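Local coordinates for protein Phospholipase/Carboxylesterase (Dyadobacter fermentans, PDB 4H0C) that probably hydrolyses carboxylic ester bonds, perhaps including the thioester of palmitoylated proteins, as an alpha/beta hydrolase of the phospholipase/carboxylesterase family, at residues P70-Q73 with N74-A77; S173-I176 with L177-N181. All blocks are in the same frame, centred on the assembly; numbering follows the deposited sequence.

Contact 1: P70-Q73 with N74-A77; sequences PVQQ and NQPA
A short 3-10 turn, in the loop between strand 50-55 and helix 77-94, brings Val71 and Gln72 against Asn74 and Gln75. Its signature is a set of i to i+3 backbone bonds: Gln73 N to Pro70 O, Asn74 N to Val71 O at 2.8 Å, and a weaker one from Gln75 N to Gln72 O at 3.2 Å. In the middle bond the N-H...O angle is 146°; the three-residue spacing, repeated along the chain, is the evidence for 3-10 winding.

The side chains add a modest contact on the outer surface of this turn. Gln75 has CG anti to its own carbonyl carbon (chi1 -70°), which sets CG 3.4 Å from Val71 O; a further bend about the CB-CG bond then gives the amide its direction. Its CB lies 3.6 Å from Gln72 O and 3.9 Å from Gln72 OE1. Gln72 is bent in the same sense, and the two amide planes are inclined by just 22°, yet the contact is made by OE1 against aliphatic carbon and not by amide against amide. The amide of Gln75 has a different partner, its OE1 accepting from Asp79 N in the first turn of helix 77-94.

Asn74 turns its amide to the preceding loop: OD1 accepts from Tyr65 N and ND2 donates to Ser66 O, which satisfies both polar ends of this buried side chain. The cis peptide bond before Pro76 then redirects the chain into the helix. Consecutive i to i+3 bonds of this kind define a 3-10 turn, here one that is tied by side chains to both the preceding loop and the following helix.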
# COMPACT_ATOMS: atom_id res chain seq x y z
N PRO A 70 -8.14 8.14 -16.17
CA PRO A 70 -7.24 9.31 -16.32
C PRO A 70 -7.03 9.97 -14.98
O PRO A 70 -8.00 10.32 -14.30
CB PRO A 70 -8.02 10.24 -17.24
CG PRO A 70 -8.86 9.29 -18.06
CD PRO A 70 -9.23 8.14 -17.16
N VAL A 71 -5.78 10.12 -14.60
CA VAL A 71 -5.47 10.42 -13.21
C VAL A 71 -6.12 11.73 -12.73
O VAL A 71 -6.52 11.84 -11.55
CB VAL A 71 -3.97 10.35 -12.92
CG1 VAL A 71 -3.21 11.50 -13.61
CG2 VAL A 71 -3.74 10.35 -11.41
N GLN A 72 -6.23 12.70 -13.63
CA GLN A 72 -6.86 13.97 -13.25
C GLN A 72 -8.30 13.79 -12.73
O GLN A 72 -8.77 14.61 -11.93
CB GLN A 72 -6.75 15.04 -14.35
CG GLN A 72 -5.33 15.58 -14.53
CD GLN A 72 -4.66 16.03 -13.21
OE1 GLN A 72 -5.24 16.80 -12.43
NE2 GLN A 72 -3.43 15.55 -12.98
N GLN A 73 -8.98 12.73 -13.16
CA GLN A 73 -10.36 12.46 -12.71
C GLN A 73 -10.39 11.96 -11.27
O GLN A 73 -11.44 12.01 -10.62
CB GLN A 73 -11.09 11.49 -13.65
CG GLN A 73 -11.38 12.12 -15.01
CD GLN A 73 -11.84 11.12 -16.04
OE1 GLN A 73 -12.07 9.95 -15.73
NE2 GLN A 73 -11.99 11.58 -17.29
N ASN A 74 -9.23 11.53 -10.77
CA ASN A 74 -9.06 11.06 -9.39
C ASN A 74 -8.42 12.09 -8.49
O ASN A 74 -8.11 11.80 -7.33
CB ASN A 74 -8.27 9.75 -9.32
CG ASN A 74 -9.18 8.53 -9.50
OD1 ASN A 74 -10.29 8.50 -8.95
ND2 ASN A 74 -8.71 7.53 -10.24
N GLN A 75 -8.23 13.29 -9.04
CA GLN A 75 -7.61 14.41 -8.33
C GLN A 75 -8.68 15.44 -8.00
O GLN A 75 -9.59 15.65 -8.82
CB GLN A 75 -6.51 15.02 -9.18
CG GLN A 75 -5.29 14.13 -9.35
CD GLN A 75 -4.50 13.94 -8.06
OE1 GLN A 75 -4.96 14.28 -6.96
NE2 GLN A 75 -3.30 13.38 -8.19
N PRO A 76 -8.56 16.14 -6.86
CA PRO A 76 -7.46 16.18 -5.88
C PRO A 76 -7.48 15.13 -4.77
O PRO A 76 -6.58 15.12 -3.94
CB PRO A 76 -7.61 17.59 -5.27
CG PRO A 76 -9.10 17.77 -5.29
CD PRO A 76 -9.52 17.24 -6.62
N ALA A 77 -8.47 14.23 -4.76
CA ALA A 77 -8.59 13.20 -3.72
C ALA A 77 -7.33 12.34 -3.60
O ALA A 77 -6.86 12.06 -2.48
CB ALA A 77 -9.80 12.32 -3.97

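Contact 2: S173-I176 with L177-N181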
# COMPACT_ATOMS: atom_id res chain seq x y z
N SER A 173 4.00 -2.44 -13.18
CA SER A 173 4.37 -2.00 -11.82
C SER A 173 5.64 -2.71 -11.36
O SER A 173 6.56 -2.07 -10.82
CB SER A 173 3.21 -2.21 -10.82
OG SER A 173 2.07 -1.46 -11.23
N VAL A 174 5.69 -4.01 -11.59
CA VAL A 174 6.89 -4.80 -11.25
C VAL A 174 8.14 -4.25 -11.98
O VAL A 174 9.23 -4.06 -11.38
CB VAL A 174 6.66 -6.31 -11.56
CG1 VAL A 174 7.94 -7.11 -11.40
CG2 VAL A 174 5.55 -6.87 -10.67
N THR A 175 7.99 -3.99 -13.27
CA THR A 175 9.10 -3.47 -14.07
C THR A 175 9.63 -2.16 -13.48
O THR A 175 10.85 -1.99 -13.33
CB THR A 175 8.73 -3.33 -15.55
OG1 THR A 175 8.38 -4.63 -16.05
CG2 THR A 175 9.91 -2.79 -16.34
N ILE A 176 8.73 -1.27 -13.10
CA ILE A 176 9.13 0.02 -12.53
C ILE A 176 9.78 -0.18 -11.16
O ILE A 176 10.84 0.42 -10.87
CB ILE A 176 7.92 0.97 -12.44
CG1 ILE A 176 7.55 1.47 -13.85
CG2 ILE A 176 8.24 2.17 -11.55
CD1 ILE A 176 6.17 2.08 -13.98
N LEU A 177 9.15 -1.00 -10.32
CA LEU A 177 9.72 -1.31 -8.98
C LEU A 177 11.11 -1.91 -9.08
O LEU A 177 12.03 -1.53 -8.34
CB LEU A 177 8.79 -2.28 -8.21
CG LEU A 177 7.44 -1.72 -7.75
CD1 LEU A 177 6.47 -2.85 -7.44
CD2 LEU A 177 7.61 -0.85 -6.53
N GLU A 178 11.28 -2.84 -10.03
CA GLU A 178 12.60 -3.47 -10.22
C GLU A 178 13.65 -2.47 -10.70
O GLU A 178 14.76 -2.42 -10.18
CB GLU A 178 12.50 -4.68 -11.14
CG GLU A 178 11.84 -5.87 -10.44
CD GLU A 178 11.81 -7.13 -11.28
OE1 GLU A 178 11.79 -7.03 -12.52
OE2 GLU A 178 11.81 -8.23 -10.67
N ASP A 179 13.26 -1.61 -11.64
CA ASP A 179 14.13 -0.51 -12.09
C ASP A 179 14.58 0.42 -10.97
O ASP A 179 15.69 0.96 -10.99
CB ASP A 179 13.49 0.27 -13.25
CG ASP A 179 13.62 -0.46 -14.58
OD1 ASP A 179 14.42 -1.45 -14.68
OD2 ASP A 179 12.93 -0.06 -15.54
N MSE A 180 13.71 0.59 -9.96
CA MSE A 180 14.02 1.44 -8.82
C MSE A 180 14.64 0.66 -7.67
O MSE A 180 14.72 1.16 -6.54
CB MSE A 180 12.79 2.20 -8.40
CG MSE A 180 12.32 3.13 -9.52
SE MSE A 180 10.75 4.00 -8.97
CE MSE A 180 11.58 5.15 -7.60
N ASN A 181 15.09 -0.56 -7.97
CA ASN A 181 15.91 -1.34 -7.05
C ASN A 181 15.15 -1.94 -5.87
O ASN A 181 15.74 -2.24 -4.84
CB ASN A 181 17.16 -0.56 -6.57
CG ASN A 181 18.24 -1.48 -5.96
OD1 ASN A 181 18.40 -2.66 -6.34
ND2 ASN A 181 19.01 -0.93 -5.02
O HOH W 1 9.98 -7.32 -15.29
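With CG anti to its carbonyl carbon and an extended chi2 of 178°, Met180, a selenomethionine, runs alongside Ile176, whose CG2 is anti to the backbone N; SE thereby comes to 4.0 Å from Ile176 CG2. One position earlier Thr175 CG2 lies 4.1 Å from Asp179 OD2; one earlier still, Val174 CG1 lies 3.9 Å from Glu178 CD, the carboxylate end resting against this methyl while Glu178 CB and CG lie over Val174 O. A water reaches Thr175 OG1 and, weakly, Glu178 OE1; the same hydroxyl also bonds Gln171 O.

Four i to i+4 backbone bonds set this spacing. The one from Leu177 N to Ser173 O is nearly straight at 169°, whereas the last, from Met180 N to Ile176 O at 3.0 Å, narrows to 138° as the helix ends. Asn181, with positive phi, is the C-prime residue of a Schellman motif, in which Asn181 N bonds Glu178 O and Ala182 N bonds Leu177 O.

Helix 167-179 is the crossover of a beta-alpha-beta unit: Val174 and Leu177 pack on strands 153-160 and 183-190, while Ile176, Leu177 and Met180 meet Thr119 of helix 109-120.

Both contacts are local, yet they differ in winding and burial. Contact 1 lies at the surface, in a loop leading into helix 77-94, and rests on i to i+3 bonds with polar glutamine side chains; contact 2 is partly buried at the end of helix 167-179, where i to i+4 bonds space mixed pairs, apolar toward the sheet and helix 109-120, acidic on the exposed side. The two share no helix or strand: their centres are 23 Å apart and their nearest atoms about 13 Å. Contact 1 thus marks an entry into a helix and contact 2 an exit, within the same alpha/beta fold.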